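Local coordinates for succinate-semialdehyde dehydrogenase (Synechococcus sp., PDB 4ITA), which probably oxidises succinic semialdehyde to succinate with NADP+ as the hydride acceptor, as an aldehyde dehydrogenase that binds NADPH, at residues Ala37-Tyr41 / Phe177-Val181; Phe46-Arg50 / Leu147-Asn151; Tyr117-Leu123 / Phe447-Val453. The contacts are given in a common frame with arbitrary orientation. Residues are numbered along the deposited sequence.

Contact 1. Residues Ala37-Tyr41 / Phe177-Val181. With EDO (1,2-ethanediol), chain E.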
# COMPACT_ATOMS: atom_id res chain seq x y z
N ALA A 37 -11.45 1.63 -22.81
CA ALA A 37 -11.45 0.17 -22.72
C ALA A 37 -11.85 -0.30 -21.33
O ALA A 37 -12.61 -1.26 -21.20
CB ALA A 37 -10.09 -0.39 -23.10
N PHE A 38 -11.36 0.38 -20.29
CA PHE A 38 -11.69 0.03 -18.91
C PHE A 38 -13.19 0.11 -18.65
O PHE A 38 -13.76 -0.73 -17.95
CB PHE A 38 -10.95 0.93 -17.92
CG PHE A 38 -11.40 0.73 -16.49
CD1 PHE A 38 -11.19 -0.48 -15.84
CD2 PHE A 38 -12.04 1.76 -15.80
CE1 PHE A 38 -11.61 -0.68 -14.54
CE2 PHE A 38 -12.46 1.57 -14.48
CZ PHE A 38 -12.24 0.35 -13.85
N GLN A 39 -13.84 1.12 -19.21
CA GLN A 39 -15.27 1.30 -18.96
C GLN A 39 -16.08 0.10 -19.42
O GLN A 39 -17.07 -0.28 -18.78
CB GLN A 39 -15.77 2.60 -19.59
CG GLN A 39 -15.40 3.81 -18.76
CD GLN A 39 -15.83 3.65 -17.30
OE1 GLN A 39 -16.94 3.22 -17.01
NE2 GLN A 39 -14.92 3.97 -16.39
N ALA A 40 -15.64 -0.55 -20.50
CA ALA A 40 -16.29 -1.76 -20.96
C ALA A 40 -15.73 -3.00 -20.27
O ALA A 40 -16.48 -3.91 -19.92
CB ALA A 40 -16.15 -1.90 -22.47
N TYR A 41 -14.42 -3.03 -20.05
CA TYR A 41 -13.75 -4.21 -19.53
C TYR A 41 -14.18 -4.52 -18.10
O TYR A 41 -14.30 -5.69 -17.72
CB TYR A 41 -12.23 -4.07 -19.64
CG TYR A 41 -11.48 -5.34 -19.31
CD1 TYR A 41 -11.60 -6.47 -20.11
CD2 TYR A 41 -10.66 -5.41 -18.19
CE1 TYR A 41 -10.92 -7.64 -19.81
CE2 TYR A 41 -9.97 -6.58 -17.88
CZ TYR A 41 -10.12 -7.69 -18.69
OH TYR A 41 -9.44 -8.86 -18.40
N PHE A 177 -7.91 -10.49 -25.49
CA PHE A 177 -8.17 -9.33 -24.63
C PHE A 177 -8.46 -8.11 -25.49
O PHE A 177 -7.70 -7.81 -26.41
CB PHE A 177 -6.98 -9.05 -23.70
CG PHE A 177 -6.86 -10.01 -22.56
CD1 PHE A 177 -7.69 -9.88 -21.44
CD2 PHE A 177 -5.93 -11.04 -22.58
CE1 PHE A 177 -7.58 -10.77 -20.39
CE2 PHE A 177 -5.81 -11.92 -21.52
CZ PHE A 177 -6.63 -11.79 -20.43
N PRO A 178 -9.58 -7.41 -25.21
CA PRO A 178 -9.95 -6.26 -26.05
C PRO A 178 -8.87 -5.17 -26.12
O PRO A 178 -8.07 -4.98 -25.20
CB PRO A 178 -11.20 -5.72 -25.36
CG PRO A 178 -11.82 -6.93 -24.71
CD PRO A 178 -10.63 -7.74 -24.23
N GLU A 179 -8.87 -4.45 -27.24
CA GLU A 179 -7.93 -3.36 -27.47
C GLU A 179 -8.01 -2.34 -26.34
O GLU A 179 -9.09 -1.92 -25.94
CB GLU A 179 -8.26 -2.68 -28.79
CG GLU A 179 -7.33 -1.56 -29.17
CD GLU A 179 -7.65 -0.93 -30.51
OE1 GLU A 179 -8.64 -1.33 -31.15
OE2 GLU A 179 -6.90 -0.02 -30.91
N GLY A 180 -6.85 -1.95 -25.81
CA GLY A 180 -6.79 -0.98 -24.73
C GLY A 180 -6.74 -1.59 -23.34
O GLY A 180 -6.50 -0.88 -22.36
N VAL A 181 -6.98 -2.89 -23.24
CA VAL A 181 -6.92 -3.54 -21.95
C VAL A 181 -5.47 -3.70 -21.48
O VAL A 181 -5.19 -3.61 -20.28
CB VAL A 181 -7.70 -4.88 -21.97
CG1 VAL A 181 -7.39 -5.72 -20.73
CG2 VAL A 181 -9.19 -4.60 -22.09
C1 EDO E . -3.56 -6.17 -26.30
O1 EDO E . -4.08 -5.52 -27.46
C2 EDO E . -4.68 -6.55 -25.35
O2 EDO E . -5.39 -5.39 -24.91
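Tyr-41, Ala-37 and Val-181 bury the most surface where the last turn of helix 24-41 meets the loop between helix 162-175 and strand 182-185. Tyr-41 lies one helical turn after Ala-37, its N bonded to Ala-37 O at 2.8 Å, so both side chains face the loop. The tyrosine supplies a broad flat surface: Val-181 CG1 sits 3.9 Å from the ring centroid and only 10° off its normal, a CH-pi contact, while Val-181 CG2 comes within 3.6 Å of Tyr-41 CD1. A branched aliphatic side chain suits this place because both methyls can rest on the ring. At its far end Tyr-41 OH lies 3.3 Å from Phe-177 CE1, at the edge of that ring, and satisfies its polarity by a hydrogen bond to the backbone carbonyl of Leu-147. Ala-37 is small enough to let the backbones close in, its CA 5.2 Å from that of Gly-180; Ala-37 CB is 3.4 Å from Glu-179 O and 3.6 Å from Gly-180 C. A CB on Gly-180 would clash with that methyl, and its positive phi of 94° also leaves little room for a side chain. Gly-180 is the third residue of a type II turn, closed by Val-181 N to Pro-178 O at 3.1 Å; an ethanediol, probably from the crystallisation liquor, places O2 2.7 Å from the same Pro-178 O. The turn leads helix 162-175 into strand 182-185, completing a beta-alpha-beta crossover from strand 152-156, the repeating unit of the Rossmann-type fold.

Contact 2. Residues Phe46-Arg50 / Leu147-Asn151; sequences FSQRR and LMAGN. With EDO (1,2-ethanediol), chain S; EDO (1,2-ethanediol), chain F.
A Schellman motif closes helix 137-149, and Arg-49, from the first turn of helix 46-62, hydrogen-bonds one carbonyl of its last turn. Residues 46-50 are helical throughout (phi near -60°, psi near -40°), with Arg-50 N bonded to Phe-46 O at 2.8 Å. After Ala-149, Gly-150 turns out at phi 95°, psi 6°, and its N bonds Leu-147 O at 3.2 Å. The closest CA atoms, Arg-49 and Met-148, are 5.7 Å apart. Arg-49 (m, t, t) donates from NH1 to Met-148 O at 3.0 Å (161°), its NE held by Thr-44. Arg-49 NH1 and Ala-149 O share an ethanediol O2, each at 2.8 Å. Phe-46 (m) brings CE1 edge-on to 3.2 Å from Met-148 O. Met-148 (t, p, t) bends back: its CE lies 3.8 Å from Phe-46 CD1 and 3.8 Å from Arg-50 NH1; the Arg-50 guanidinium binds Ala-97 O and pairs with Glu-101. Arg-49 thus ties helix 46-62 to a helix end whose positive-phi glycine at C' is characteristic of the Schellman motif.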
# COMPACT_ATOMS: atom_id res chain seq x y z
N PHE A 46 -16.14 -12.79 -15.33
CA PHE A 46 -14.97 -13.60 -15.06
C PHE A 46 -14.76 -14.69 -16.10
O PHE A 46 -13.62 -15.03 -16.41
CB PHE A 46 -15.04 -14.19 -13.65
CG PHE A 46 -14.72 -13.20 -12.57
CD1 PHE A 46 -13.44 -12.67 -12.46
CD2 PHE A 46 -15.70 -12.79 -11.67
CE1 PHE A 46 -13.14 -11.75 -11.46
CE2 PHE A 46 -15.40 -11.87 -10.66
CZ PHE A 46 -14.12 -11.35 -10.56
N SER A 47 -15.84 -15.25 -16.65
CA SER A 47 -15.70 -16.29 -17.66
C SER A 47 -14.94 -15.79 -18.89
O SER A 47 -14.08 -16.49 -19.42
CB SER A 47 -17.06 -16.86 -18.07
OG SER A 47 -17.91 -15.83 -18.51
N GLN A 48 -15.25 -14.58 -19.34
CA GLN A 48 -14.52 -13.99 -20.47
C GLN A 48 -13.06 -13.74 -20.12
O GLN A 48 -12.16 -14.11 -20.88
CB GLN A 48 -15.18 -12.69 -20.94
CG GLN A 48 -16.45 -12.88 -21.74
CD GLN A 48 -17.62 -12.06 -21.22
OE1 GLN A 48 -17.46 -10.90 -20.81
NE2 GLN A 48 -18.81 -12.66 -21.23
N ARG A 49 -12.81 -13.14 -18.95
CA ARG A 49 -11.44 -12.83 -18.55
C ARG A 49 -10.63 -14.11 -18.42
O ARG A 49 -9.48 -14.17 -18.84
CB ARG A 49 -11.42 -12.07 -17.23
CG ARG A 49 -12.22 -10.78 -17.25
CD ARG A 49 -12.24 -10.15 -15.88
NE ARG A 49 -13.30 -9.15 -15.80
CZ ARG A 49 -13.68 -8.57 -14.68
NH1 ARG A 49 -13.09 -8.86 -13.53
NH2 ARG A 49 -14.67 -7.68 -14.72
N ARG A 50 -11.26 -15.14 -17.85
CA ARG A 50 -10.63 -16.44 -17.68
C ARG A 50 -10.28 -17.09 -19.01
O ARG A 50 -9.21 -17.65 -19.18
CB ARG A 50 -11.57 -17.35 -16.89
CG ARG A 50 -11.04 -18.74 -16.65
CD ARG A 50 -12.01 -19.58 -15.82
NE ARG A 50 -12.27 -18.96 -14.51
CZ ARG A 50 -13.44 -18.42 -14.16
NH1 ARG A 50 -13.57 -17.87 -12.96
NH2 ARG A 50 -14.47 -18.41 -15.00
N LEU A 147 -5.58 -8.25 -15.01
CA LEU A 147 -6.60 -8.50 -16.02
C LEU A 147 -7.74 -9.33 -15.47
O LEU A 147 -8.91 -9.12 -15.82
CB LEU A 147 -5.98 -9.14 -17.27
CG LEU A 147 -4.87 -8.29 -17.93
CD1 LEU A 147 -4.59 -8.68 -19.38
CD2 LEU A 147 -5.07 -6.77 -17.80
N MET A 148 -7.44 -10.29 -14.59
CA MET A 148 -8.52 -11.08 -14.00
C MET A 148 -9.41 -10.20 -13.12
O MET A 148 -10.62 -10.43 -13.03
CB MET A 148 -7.97 -12.26 -13.21
CG MET A 148 -9.02 -13.31 -12.88
SD MET A 148 -9.91 -14.11 -14.27
CE MET A 148 -10.81 -15.35 -13.30
N ALA A 149 -8.82 -9.20 -12.48
CA ALA A 149 -9.55 -8.31 -11.58
C ALA A 149 -10.39 -7.27 -12.32
O ALA A 149 -11.23 -6.63 -11.70
CB ALA A 149 -8.58 -7.61 -10.63
N GLY A 150 -10.14 -7.09 -13.61
CA GLY A 150 -10.88 -6.11 -14.39
C GLY A 150 -10.20 -4.75 -14.51
O GLY A 150 -10.81 -3.82 -15.04
N ASN A 151 -8.97 -4.63 -14.02
CA ASN A 151 -8.16 -3.46 -14.31
C ASN A 151 -7.69 -3.49 -15.76
O ASN A 151 -7.73 -4.54 -16.42
CB ASN A 151 -6.91 -3.43 -13.42
CG ASN A 151 -7.20 -3.01 -11.99
OD1 ASN A 151 -8.06 -2.17 -11.72
ND2 ASN A 151 -6.44 -3.56 -11.05
C1 EDO S . -15.12 -5.78 -12.46
O1 EDO S . -16.08 -4.77 -12.10
C2 EDO S . -15.17 -7.00 -11.55
O2 EDO S . -13.85 -7.47 -11.23
C1 EDO F . -4.85 -6.58 -9.75
O1 EDO F . -4.16 -5.47 -10.37
C2 EDO F . -5.29 -6.23 -8.34
O2 EDO F . -4.11 -6.20 -7.53

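Contact 3. Residues Tyr117-Leu123 / Phe447-Val453. With EDO (1,2-ethanediol), chain B; EDO (1,2-ethanediol), chain F.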
# COMPACT_ATOMS: atom_id res chain seq x y z
N TYR A 117 -20.99 -6.57 3.77
CA TYR A 117 -19.90 -7.32 3.17
C TYR A 117 -18.88 -6.40 2.56
O TYR A 117 -19.08 -5.19 2.45
CB TYR A 117 -20.43 -8.29 2.10
CG TYR A 117 -21.28 -7.68 0.99
CD1 TYR A 117 -22.64 -7.49 1.17
CD2 TYR A 117 -20.73 -7.34 -0.24
CE1 TYR A 117 -23.44 -6.95 0.15
CE2 TYR A 117 -21.51 -6.80 -1.27
CZ TYR A 117 -22.87 -6.61 -1.07
OH TYR A 117 -23.65 -6.09 -2.08
N VAL A 118 -17.76 -7.00 2.16
CA VAL A 118 -16.80 -6.31 1.32
C VAL A 118 -16.85 -6.96 -0.06
O VAL A 118 -16.84 -8.20 -0.17
CB VAL A 118 -15.37 -6.42 1.91
CG1 VAL A 118 -14.36 -5.75 0.99
CG2 VAL A 118 -15.32 -5.80 3.31
N CYS A 119 -16.92 -6.13 -1.10
CA CYS A 119 -16.78 -6.63 -2.46
C CYS A 119 -15.53 -6.00 -3.06
O CYS A 119 -14.96 -5.07 -2.47
CB CYS A 119 -18.03 -6.35 -3.31
SG CYS A 119 -18.41 -4.62 -3.59
N TYR A 120 -15.09 -6.52 -4.19
CA TYR A 120 -13.81 -6.14 -4.75
C TYR A 120 -14.01 -5.72 -6.19
O TYR A 120 -14.52 -6.48 -7.00
CB TYR A 120 -12.81 -7.28 -4.61
CG TYR A 120 -12.59 -7.66 -3.16
CD1 TYR A 120 -11.70 -6.94 -2.36
CD2 TYR A 120 -13.31 -8.69 -2.57
CE1 TYR A 120 -11.52 -7.26 -1.03
CE2 TYR A 120 -13.14 -9.01 -1.23
CZ TYR A 120 -12.25 -8.29 -0.47
OH TYR A 120 -12.07 -8.61 0.87
N GLN A 121 -13.64 -4.48 -6.49
CA GLN A 121 -13.85 -3.92 -7.82
C GLN A 121 -12.55 -3.30 -8.32
O GLN A 121 -11.75 -2.79 -7.54
CB GLN A 121 -14.95 -2.87 -7.75
CG GLN A 121 -16.31 -3.44 -7.36
CD GLN A 121 -17.41 -2.40 -7.48
OE1 GLN A 121 -17.28 -1.29 -6.97
NE2 GLN A 121 -18.48 -2.75 -8.18
N PRO A 122 -12.32 -3.34 -9.63
CA PRO A 122 -11.07 -2.81 -10.19
C PRO A 122 -10.96 -1.29 -10.02
O PRO A 122 -11.97 -0.57 -9.96
CB PRO A 122 -11.18 -3.18 -11.67
CG PRO A 122 -12.65 -3.23 -11.93
CD PRO A 122 -13.21 -3.85 -10.68
N LEU A 123 -9.73 -0.80 -9.94
CA LEU A 123 -9.48 0.63 -9.82
C LEU A 123 -9.54 1.38 -11.16
O LEU A 123 -10.01 2.51 -11.21
CB LEU A 123 -8.13 0.88 -9.17
CG LEU A 123 -7.97 0.46 -7.71
CD1 LEU A 123 -6.55 0.72 -7.27
CD2 LEU A 123 -8.96 1.19 -6.82
N PHE A 447 -4.53 -3.97 -6.05
CA PHE A 447 -5.02 -2.83 -6.81
C PHE A 447 -6.51 -2.96 -7.14
O PHE A 447 -6.92 -2.81 -8.29
CB PHE A 447 -4.18 -2.62 -8.07
CG PHE A 447 -2.75 -2.24 -7.76
CD1 PHE A 447 -2.46 -1.08 -7.06
CD2 PHE A 447 -1.70 -3.06 -8.16
CE1 PHE A 447 -1.15 -0.73 -6.77
CE2 PHE A 447 -0.39 -2.72 -7.87
CZ PHE A 447 -0.11 -1.55 -7.18
N VAL A 448 -7.29 -3.23 -6.11
CA VAL A 448 -8.74 -3.20 -6.22
C VAL A 448 -9.29 -2.29 -5.14
O VAL A 448 -8.62 -2.03 -4.13
CB VAL A 448 -9.38 -4.60 -6.07
CG1 VAL A 448 -8.97 -5.52 -7.21
CG2 VAL A 448 -9.01 -5.22 -4.73
N ASN A 449 -10.49 -1.77 -5.39
CA ASN A 449 -11.29 -1.11 -4.38
C ASN A 449 -11.98 -2.18 -3.55
O ASN A 449 -12.87 -2.87 -4.04
CB ASN A 449 -12.34 -0.22 -5.07
CG ASN A 449 -13.33 0.40 -4.09
OD1 ASN A 449 -13.13 0.37 -2.88
ND2 ASN A 449 -14.39 0.99 -4.62
N ALA A 450 -11.54 -2.34 -2.30
CA ALA A 450 -12.28 -3.15 -1.34
C ALA A 450 -13.41 -2.26 -0.83
O ALA A 450 -13.20 -1.37 0.00
CB ALA A 450 -11.39 -3.61 -0.20
N LYS A 451 -14.59 -2.47 -1.40
CA LYS A 451 -15.76 -1.63 -1.14
C LYS A 451 -16.61 -2.25 -0.05
O LYS A 451 -17.11 -3.36 -0.21
CB LYS A 451 -16.57 -1.44 -2.44
CG LYS A 451 -17.89 -0.69 -2.24
CD LYS A 451 -18.75 -0.61 -3.52
CE LYS A 451 -18.29 0.49 -4.46
NZ LYS A 451 -19.02 0.45 -5.76
N THR A 452 -16.75 -1.56 1.07
CA THR A 452 -17.66 -2.01 2.13
C THR A 452 -19.09 -1.66 1.77
O THR A 452 -19.39 -0.54 1.37
CB THR A 452 -17.29 -1.38 3.48
OG1 THR A 452 -16.10 -2.01 3.95
CG2 THR A 452 -18.39 -1.61 4.51
N VAL A 453 -19.97 -2.65 1.89
CA VAL A 453 -21.38 -2.46 1.57
C VAL A 453 -22.22 -2.76 2.80
O VAL A 453 -21.99 -3.76 3.49
CB VAL A 453 -21.83 -3.38 0.41
CG1 VAL A 453 -23.31 -3.18 0.11
CG2 VAL A 453 -20.99 -3.12 -0.83
C1 EDO B . -14.00 -0.71 2.79
O1 EDO B . -13.03 -1.67 2.39
C2 EDO B . -13.68 0.76 2.56
O2 EDO B . -14.55 1.63 3.27
C1 EDO F . -4.85 -6.58 -9.75
O1 EDO F . -4.16 -5.47 -10.37
C2 EDO F . -5.29 -6.23 -8.34
O2 EDO F . -4.11 -6.20 -7.53
O HOH W 1 -15.56 0.52 -7.47
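Two apolar patches, one on each face of this antiparallel ribbon, form its centre. On one, Ala-450 CB touches both Val-118 CG1 at 3.8 Å and Tyr-120 CE1 at 3.7 Å, its small methyl leaving space for the ring, and Val-448 CG2 meets Tyr-120 CD1 at 4.0 Å. On the other, Val-453 CB stands over the Tyr-117 ring, 3.8 Å from its centroid and 15° off the normal; the p rotamer of Tyr-117 brings the ring over this neighbour. Cys-119 SG touches Lys-451 CB at 3.8 Å and Val-453 CG2 at 4.1 Å. Between the faces runs the backbone, its strands 4.4 Å apart at closest approach and 153° from parallel. Paired bonds join Tyr-117 with Val-453, Cys-119 with Lys-451 and Gln-121 with Asn-449. The shortest include Val-453 N to Tyr-117 O at 2.7 Å. Gln-121 N to Asn-449 O measures 3.0 Å. Toward the polar edge, the long Lys-451 chain carries NZ to 2.7 Å from Gln-121 OE1. A water bridges Gln-121 OE1 and Asn-449 ND2, and the Asn-449 side chain also binds Ala-410 of the second subunit. Lys-451 NZ also binds the carbonyls of Ile-405 and Leu-408 of the second subunit, a role suited to a three-donor ammonium group, and Gln-121 NE2 binds Gln-406 O of that subunit. Thr-452 and Val-453 form a parallel ladder with a strand of the second subunit, continuing the sheet across the interface, as in the oligomerisation strands through which aldehyde dehydrogenases dimerise.

The six segments run along the chain as 37-41, 46-50, 117-123, 147-151, 177-181 and 447-453, so contact 2 nests within contact 1, while contact 3 alternates with both. The centre of contact 2 lies about 11 Å from that of contact 1 and about 15 Å from that of contact 3; the outer two are about 20 Å apart. Tyr-41 of contact 1 probably hydrogen-bonds Leu-147 of contact 2, and Asn-151 of contact 2 probably bonds Phe-447 of contact 3. Strand 115-129, one side of contact 3, belongs to the same sheet as strands 152-156 and 182-185, which follow contacts 2 and 1. The series thus joins the N-terminal helices, the cofactor-domain sheet and its dimer-forming extension.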